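Local coordinates for uncharacterized protein (Pyrococcus horikoshii, PDB 1ZJJ), which is a putative magnesium-dependent hydrolase of the haloacid dehalogenase superfamily, probably acting as a phosphatase, at the interface of chains A and B. Numbering follows the deposited sequence. Chains: chain A/B, hypothetical protein PH1952.

Contacts 1 and 2 are neighbouring patches of one two-fold symmetric interface, the centres of their C-alpha atoms about 12 Å apart. They share A:Tyr132 and A:Leu135 of helix 132-143. In contact 1 the loops just before this helix run antiparallel across the two chains, while contact 2 continues along the helix and across to helix 167-178, where strand 162-165 and neighbouring residues of chain B pack. A:Tyr132 joins the patches, its CB and ring face in contact 1 and its hydroxyl in contact 2. The two-fold maps contact 1 onto itself and gives contact 2 a twin, suggesting a dimer, although the assembly alone does not prove one.

Contact 1: the interface of chains A and B. Residues chain A 128-132, 135; chain B 128-132, 135.
Two copies of the loop 128-131 lie antiparallel across the two-fold axis and meet as a short beta bridge centred on A:Thr131 and B:Thr131. The backbone pairing is modest: A:Tyr132 N gives a weak hydrogen bond to B:Leu130 O at 3.0 Å, bent to 129° at the hydrogen, and B:Tyr132 N returns an equally weak one to A:Leu130 O at 3.1 Å. Packing around the two tyrosines is the tight part. B:Tyr132 holds CG anti to its backbone N (chi1 178°), which turns one ring face toward A:Pro128. There A:Pro128 CA sits over that face, displaced toward the rim, in a CH-pi contact 3.9 Å from the centroid; the nearest ring carbon, B:Tyr132 CD2, is 3.6 Å from that CA. The carbonyl of the same proline points at the root of the side chain, A:Pro128 O lying 3.2 Å from B:Tyr132 CB. A:Tyr132 and B:Pro128 keep the same layout, with B:Pro128 CA a little farther from the ring. Between the two tyrosines the leucines pack by their roots, with A:Leu130 CB 3.9 Å from B:Tyr132 CB. Further out the fit slackens. A:Leu130 also has CG anti to its N (chi1 -179°), and its CD2 branch crosses B:Leu135 obliquely, A:Leu130 CD2 reaching the B:Leu135 CD1 methyl at 4.1 Å; the symmetric leucine pair is no closer. The loose margin is marked by A:Asp129 and B:Asp129, which bury almost no surface against the partner and whose carboxylates point away from it. Both threonines contribute mainly through the backbone, A:Thr131 CA lying near B:Leu130 O. In the fold, the bridge follows strand 121-124 and leads directly into helix 132-143, so the paired loops bring the starts of the two helices together at the two-fold axis of the deposited assembly.

Contact 2: the interface of chains A and B. Residues chain A 132, 135-136, 139, 143, 173, 176-177; chain B 155-157, 163-165, 169.
This patch is one of two symmetry-related flanks of the interface between chains A and B and probably helps hold the copies together. Strand 162-165 of chain B, with B:Ala155, B:Thr156 at the start of strand 156-159 and B:Ser169 of helix 167-178, packs against helices 132-143 and 167-178 of chain A. B:Pro165 buries the most surface here, its ring running antiparallel to the A:Thr139 side chain, CG against the threonine OG1. Its carbonyl receives the phenol of A:Tyr132: A:Tyr132 OH donates to B:Pro165 O at 2.6 Å, in the carbonyl plane and on a lone pair, with the acceptor also at the edge of the tyrosine ring. A:Thr139 turns its hydroxyl back to A:Leu135 O, one helical turn earlier, leaving CG2 to face B:Ile163 O. A:Lys136 can be followed outward. CB begins a chain with CG anti to the backbone N (chi1 -180°); CG lies above the ring of B:Tyr164; CD settles over the same face toward its rim, 3.3 Å from B:Tyr164 CE2. A bend at chi3 (65°) then carries CE and NZ onward, and NZ shares a water with the B:Tyr164 hydroxyl. Further along the helix, A:Arg143 crosses B:Ile163 at about a right angle, and B:Ile163 CG2 covers one guanidinium face, 3.6 Å from A:Arg143 NE. The group is fixed from within chain A: NE and NH2 both grip A:Ala177 O side-on, nearly in the guanidinium plane, tying the two helices together. An alanine here would remove this clamp and the surface under B:Ile163, and would probably loosen both the helix pairing and the strand's seat. A:Val176 CG1 presses tightly on B:Ala155 CB at 3.4 Å, while B:Thr156 CG2 abuts the clamped A:Ala177 carbonyl. At the far end B:Ser169 OG donates to A:Ala173 O at 3.0 Å from well above the carbonyl plane, at a C=O...donor angle of 107°.

Contact 1: the interface of chains A and B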
loop_
_atom_site.group_PDB
_atom_site.type_symbol
_atom_site.label_atom_id
_atom_site.label_comp_id
_atom_site.label_asym_id
_atom_site.label_seq_id
_atom_site.Cartn_x
_atom_site.Cartn_y
_atom_site.Cartn_z
ATOM N N PRO A 128 12.700 -2.761 4.631
ATOM C CA PRO A 128 12.680 -4.228 4.714
ATOM C C PRO A 128 12.208 -4.733 6.073
ATOM O O PRO A 128 11.903 -5.910 6.235
ATOM C CB PRO A 128 14.133 -4.610 4.427
ATOM C CG PRO A 128 14.604 -3.494 3.537
ATOM C CD PRO A 128 14.037 -2.282 4.242
ATOM N N ASP A 129 12.153 -3.833 7.047
ATOM C CA ASP A 129 11.721 -4.189 8.389
ATOM C C ASP A 129 10.412 -3.488 8.720
ATOM O O ASP A 129 10.137 -3.156 9.872
ATOM C CB ASP A 129 12.796 -3.808 9.413
ATOM C CG ASP A 129 14.084 -4.590 9.222
ATOM O OD1 ASP A 129 14.042 -5.839 9.292
ATOM O OD2 ASP A 129 15.137 -3.959 8.996
ATOM N N LEU A 130 9.607 -3.260 7.691
ATOM C CA LEU A 130 8.316 -2.603 7.859
ATOM C C LEU A 130 7.419 -3.424 8.775
ATOM O O LEU A 130 7.492 -4.656 8.796
ATOM C CB LEU A 130 7.628 -2.438 6.506
ATOM C CG LEU A 130 6.268 -1.735 6.516
ATOM C CD1 LEU A 130 6.441 -0.268 6.892
ATOM C CD2 LEU A 130 5.639 -1.857 5.143
ATOM N N THR A 131 6.580 -2.735 9.539
ATOM C CA THR A 131 5.642 -3.394 10.438
ATOM C C THR A 131 4.329 -2.631 10.378
ATOM O O THR A 131 4.293 -1.467 9.968
ATOM C CB THR A 131 6.139 -3.382 11.891
ATOM O OG1 THR A 131 6.269 -2.027 12.333
ATOM C CG2 THR A 131 7.494 -4.074 12.003
ATOM N N TYR A 132 3.246 -3.277 10.784
ATOM C CA TYR A 132 1.956 -2.604 10.772
ATOM C C TYR A 132 2.028 -1.427 11.740
ATOM O O TYR A 132 1.439 -0.373 11.492
ATOM C CB TYR A 132 0.845 -3.556 11.211
ATOM C CG TYR A 132 -0.533 -2.928 11.204
ATOM C CD1 TYR A 132 -1.309 -2.901 10.042
ATOM C CD2 TYR A 132 -1.052 -2.345 12.358
ATOM C CE1 TYR A 132 -2.574 -2.306 10.032
ATOM C CE2 TYR A 132 -2.310 -1.744 12.359
ATOM C CZ TYR A 132 -3.065 -1.729 11.193
ATOM O OH TYR A 132 -4.310 -1.138 11.191
ATOM N N LEU A 135 3.274 1.581 10.024
ATOM C CA LEU A 135 2.243 2.102 9.129
ATOM C C LEU A 135 1.178 2.837 9.931
ATOM O O LEU A 135 0.649 3.862 9.494
ATOM C CB LEU A 135 1.595 0.963 8.339
ATOM C CG LEU A 135 2.449 0.293 7.259
ATOM C CD1 LEU A 135 1.633 -0.797 6.566
ATOM C CD2 LEU A 135 2.916 1.334 6.250
ATOM N N PRO B 128 -2.735 -7.018 11.690
ATOM C CA PRO B 128 -2.171 -6.092 12.675
ATOM C C PRO B 128 -0.694 -6.353 12.927
ATOM O O PRO B 128 0.006 -5.514 13.488
ATOM C CB PRO B 128 -3.020 -6.356 13.918
ATOM C CG PRO B 128 -4.316 -6.833 13.348
ATOM C CD PRO B 128 -3.847 -7.777 12.279
ATOM N N ASP B 129 -0.234 -7.533 12.521
ATOM C CA ASP B 129 1.159 -7.910 12.701
ATOM C C ASP B 129 1.863 -8.017 11.357
ATOM O O ASP B 129 2.767 -8.835 11.189
ATOM C CB ASP B 129 1.262 -9.250 13.441
ATOM C CG ASP B 129 0.528 -9.240 14.771
ATOM O OD1 ASP B 129 0.705 -8.281 15.554
ATOM O OD2 ASP B 129 -0.221 -10.202 15.034
ATOM N N LEU B 130 1.439 -7.190 10.403
ATOM C CA LEU B 130 2.031 -7.184 9.069
ATOM C C LEU B 130 3.523 -6.865 9.130
ATOM O O LEU B 130 3.973 -6.084 9.968
ATOM C CB LEU B 130 1.340 -6.142 8.171
ATOM C CG LEU B 130 1.844 -6.076 6.721
ATOM C CD1 LEU B 130 1.444 -7.358 6.002
ATOM C CD2 LEU B 130 1.261 -4.862 5.996
ATOM N N THR B 131 4.284 -7.481 8.235
ATOM C CA THR B 131 5.714 -7.238 8.161
ATOM C C THR B 131 6.062 -7.135 6.695
ATOM O O THR B 131 5.287 -7.567 5.840
ATOM C CB THR B 131 6.552 -8.399 8.760
ATOM O OG1 THR B 131 6.259 -9.609 8.054
ATOM C CG2 THR B 131 6.253 -8.580 10.238
ATOM N N TYR B 132 7.217 -6.552 6.402
ATOM C CA TYR B 132 7.660 -6.441 5.020
ATOM C C TYR B 132 7.833 -7.851 4.465
ATOM O O TYR B 132 7.504 -8.127 3.309
ATOM C CB TYR B 132 9.011 -5.738 4.930
ATOM C CG TYR B 132 9.525 -5.655 3.511
ATOM C CD1 TYR B 132 9.055 -4.677 2.637
ATOM C CD2 TYR B 132 10.469 -6.561 3.034
ATOM C CE1 TYR B 132 9.511 -4.600 1.327
ATOM C CE2 TYR B 132 10.935 -6.496 1.722
ATOM C CZ TYR B 132 10.452 -5.516 0.877
ATOM O OH TYR B 132 10.889 -5.452 -0.422
ATOM N N LEU B 135 4.760 -9.204 2.975
ATOM C CA LEU B 135 4.484 -8.571 1.687
ATOM C C LEU B 135 5.384 -9.151 0.598
ATOM O O LEU B 135 4.968 -9.314 -0.552
ATOM C CB LEU B 135 4.723 -7.059 1.767
ATOM C CG LEU B 135 3.766 -6.268 2.655
ATOM C CD1 LEU B 135 4.191 -4.806 2.686
ATOM C CD2 LEU B 135 2.342 -6.410 2.116
#

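Contact 2: the interface of chains A and B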
loop_
_atom_site.group_PDB
_atom_site.type_symbol
_atom_site.label_atom_id
_atom_site.label_comp_id
_atom_site.label_asym_id
_atom_site.label_seq_id
_atom_site.Cartn_x
_atom_site.Cartn_y
_atom_site.Cartn_z
ATOM N N TYR A 132 3.246 -3.277 10.784
ATOM C CA TYR A 132 1.956 -2.604 10.772
ATOM C C TYR A 132 2.028 -1.427 11.740
ATOM O O TYR A 132 1.439 -0.373 11.492
ATOM C CB TYR A 132 0.845 -3.556 11.211
ATOM C CG TYR A 132 -0.533 -2.928 11.204
ATOM C CD1 TYR A 132 -1.309 -2.901 10.042
ATOM C CD2 TYR A 132 -1.052 -2.345 12.358
ATOM C CE1 TYR A 132 -2.574 -2.306 10.032
ATOM C CE2 TYR A 132 -2.310 -1.744 12.359
ATOM C CZ TYR A 132 -3.065 -1.729 11.193
ATOM O OH TYR A 132 -4.310 -1.138 11.191
ATOM N N LEU A 135 3.274 1.581 10.024
ATOM C CA LEU A 135 2.243 2.102 9.129
ATOM C C LEU A 135 1.178 2.837 9.931
ATOM O O LEU A 135 0.649 3.862 9.494
ATOM C CB LEU A 135 1.595 0.963 8.339
ATOM C CG LEU A 135 2.449 0.293 7.259
ATOM C CD1 LEU A 135 1.633 -0.797 6.566
ATOM C CD2 LEU A 135 2.916 1.334 6.250
ATOM N N LYS A 136 0.870 2.303 11.107
ATOM C CA LYS A 136 -0.136 2.889 11.985
ATOM C C LYS A 136 0.244 4.301 12.420
ATOM O O LYS A 136 -0.538 5.242 12.256
ATOM C CB LYS A 136 -0.326 2.000 13.218
ATOM C CG LYS A 136 -1.360 2.498 14.213
ATOM C CD LYS A 136 -1.426 1.600 15.441
ATOM C CE LYS A 136 -0.128 1.636 16.238
ATOM N NZ LYS A 136 -0.244 0.784 17.456
ATOM N N THR A 139 0.399 6.739 9.578
ATOM C CA THR A 139 -0.965 7.077 9.186
ATOM C C THR A 139 -1.549 8.143 10.122
ATOM O O THR A 139 -2.069 9.164 9.662
ATOM C CB THR A 139 -1.878 5.826 9.217
ATOM O OG1 THR A 139 -1.445 4.889 8.219
ATOM C CG2 THR A 139 -3.333 6.207 8.947
ATOM N N ARG A 143 -2.415 11.983 9.141
ATOM C CA ARG A 143 -3.794 12.411 9.307
ATOM C C ARG A 143 -3.824 13.595 10.266
ATOM O O ARG A 143 -4.758 14.393 10.254
ATOM C CB ARG A 143 -4.649 11.263 9.839
ATOM C CG ARG A 143 -4.990 10.252 8.766
ATOM C CD ARG A 143 -5.753 9.053 9.311
ATOM N NE ARG A 143 -6.480 8.395 8.234
ATOM C CZ ARG A 143 -7.530 8.934 7.625
ATOM N NH1 ARG A 143 -7.973 10.125 8.008
ATOM N NH2 ARG A 143 -8.108 8.306 6.612
ATOM N N ALA A 173 0.242 2.183 0.257
ATOM C CA ALA A 173 -0.572 1.751 1.387
ATOM C C ALA A 173 -0.949 2.954 2.260
ATOM O O ALA A 173 -2.090 3.078 2.712
ATOM C CB ALA A 173 0.187 0.724 2.216
ATOM N N VAL A 176 -3.539 5.316 0.705
ATOM C CA VAL A 176 -4.881 4.771 0.887
ATOM C C VAL A 176 -5.385 4.969 2.310
ATOM O O VAL A 176 -6.545 5.317 2.522
ATOM C CB VAL A 176 -4.923 3.260 0.548
ATOM C CG1 VAL A 176 -6.237 2.639 1.037
ATOM C CG2 VAL A 176 -4.785 3.071 -0.952
ATOM N N ALA A 177 -4.506 4.763 3.284
ATOM C CA ALA A 177 -4.871 4.897 4.689
ATOM C C ALA A 177 -5.067 6.336 5.162
ATOM O O ALA A 177 -5.802 6.580 6.118
ATOM C CB ALA A 177 -3.821 4.220 5.561
ATOM N N ALA B 155 -10.249 1.098 3.312
ATOM C CA ALA B 155 -8.981 1.798 3.409
ATOM C C ALA B 155 -8.554 1.918 4.867
ATOM O O ALA B 155 -7.362 1.913 5.165
ATOM C CB ALA B 155 -9.115 3.190 2.806
ATOM N N THR B 156 -9.539 2.036 5.763
ATOM C CA THR B 156 -9.286 2.214 7.193
ATOM C C THR B 156 -10.372 1.628 8.088
ATOM O O THR B 156 -11.442 1.235 7.605
ATOM C CB THR B 156 -9.200 3.715 7.547
ATOM O OG1 THR B 156 -10.487 4.314 7.359
ATOM C CG2 THR B 156 -8.194 4.440 6.658
ATOM N N LEU B 157 -10.090 1.574 9.392
ATOM C CA LEU B 157 -11.049 1.116 10.390
ATOM C C LEU B 157 -10.587 1.783 11.695
ATOM O O LEU B 157 -9.411 2.121 11.851
ATOM C CB LEU B 157 -11.059 -0.405 10.519
ATOM C CG LEU B 157 -10.148 -1.124 11.516
ATOM C CD1 LEU B 157 -10.478 -2.629 11.554
ATOM C CD2 LEU B 157 -8.704 -0.909 11.134
ATOM N N ILE B 163 -7.747 6.684 13.547
ATOM C CA ILE B 163 -8.050 5.915 12.343
ATOM C C ILE B 163 -6.824 5.095 11.927
ATOM O O ILE B 163 -5.769 5.649 11.635
ATOM C CB ILE B 163 -8.492 6.852 11.199
ATOM C CG1 ILE B 163 -9.805 7.542 11.587
ATOM C CG2 ILE B 163 -8.663 6.064 9.912
ATOM C CD1 ILE B 163 -10.420 8.383 10.486
ATOM N N TYR B 164 -6.983 3.773 11.910
ATOM C CA TYR B 164 -5.907 2.836 11.569
ATOM C C TYR B 164 -6.005 2.302 10.139
ATOM O O TYR B 164 -7.086 2.286 9.547
ATOM C CB TYR B 164 -5.938 1.644 12.531
ATOM C CG TYR B 164 -5.485 1.922 13.954
ATOM C CD1 TYR B 164 -5.493 3.214 14.478
ATOM C CD2 TYR B 164 -5.066 0.880 14.785
ATOM C CE1 TYR B 164 -5.093 3.463 15.795
ATOM C CE2 TYR B 164 -4.667 1.120 16.105
ATOM C CZ TYR B 164 -4.684 2.412 16.600
ATOM O OH TYR B 164 -4.297 2.652 17.901
ATOM N N PRO B 165 -4.869 1.855 9.568
ATOM C CA PRO B 165 -4.844 1.313 8.205
ATOM C C PRO B 165 -5.716 0.072 8.129
ATOM O O PRO B 165 -5.669 -0.780 9.019
ATOM C CB PRO B 165 -3.370 0.968 7.990
ATOM C CG PRO B 165 -2.658 1.928 8.848
ATOM C CD PRO B 165 -3.498 1.971 10.102
ATOM N N SER B 169 -5.616 -0.983 2.599
ATOM C CA SER B 169 -4.308 -0.342 2.664
ATOM C C SER B 169 -3.236 -1.369 2.327
ATOM O O SER B 169 -2.308 -1.093 1.568
ATOM C CB SER B 169 -4.071 0.200 4.086
ATOM O OG SER B 169 -2.719 0.561 4.290
HETATM O O HOH W 1 -2.258 1.146 19.442
#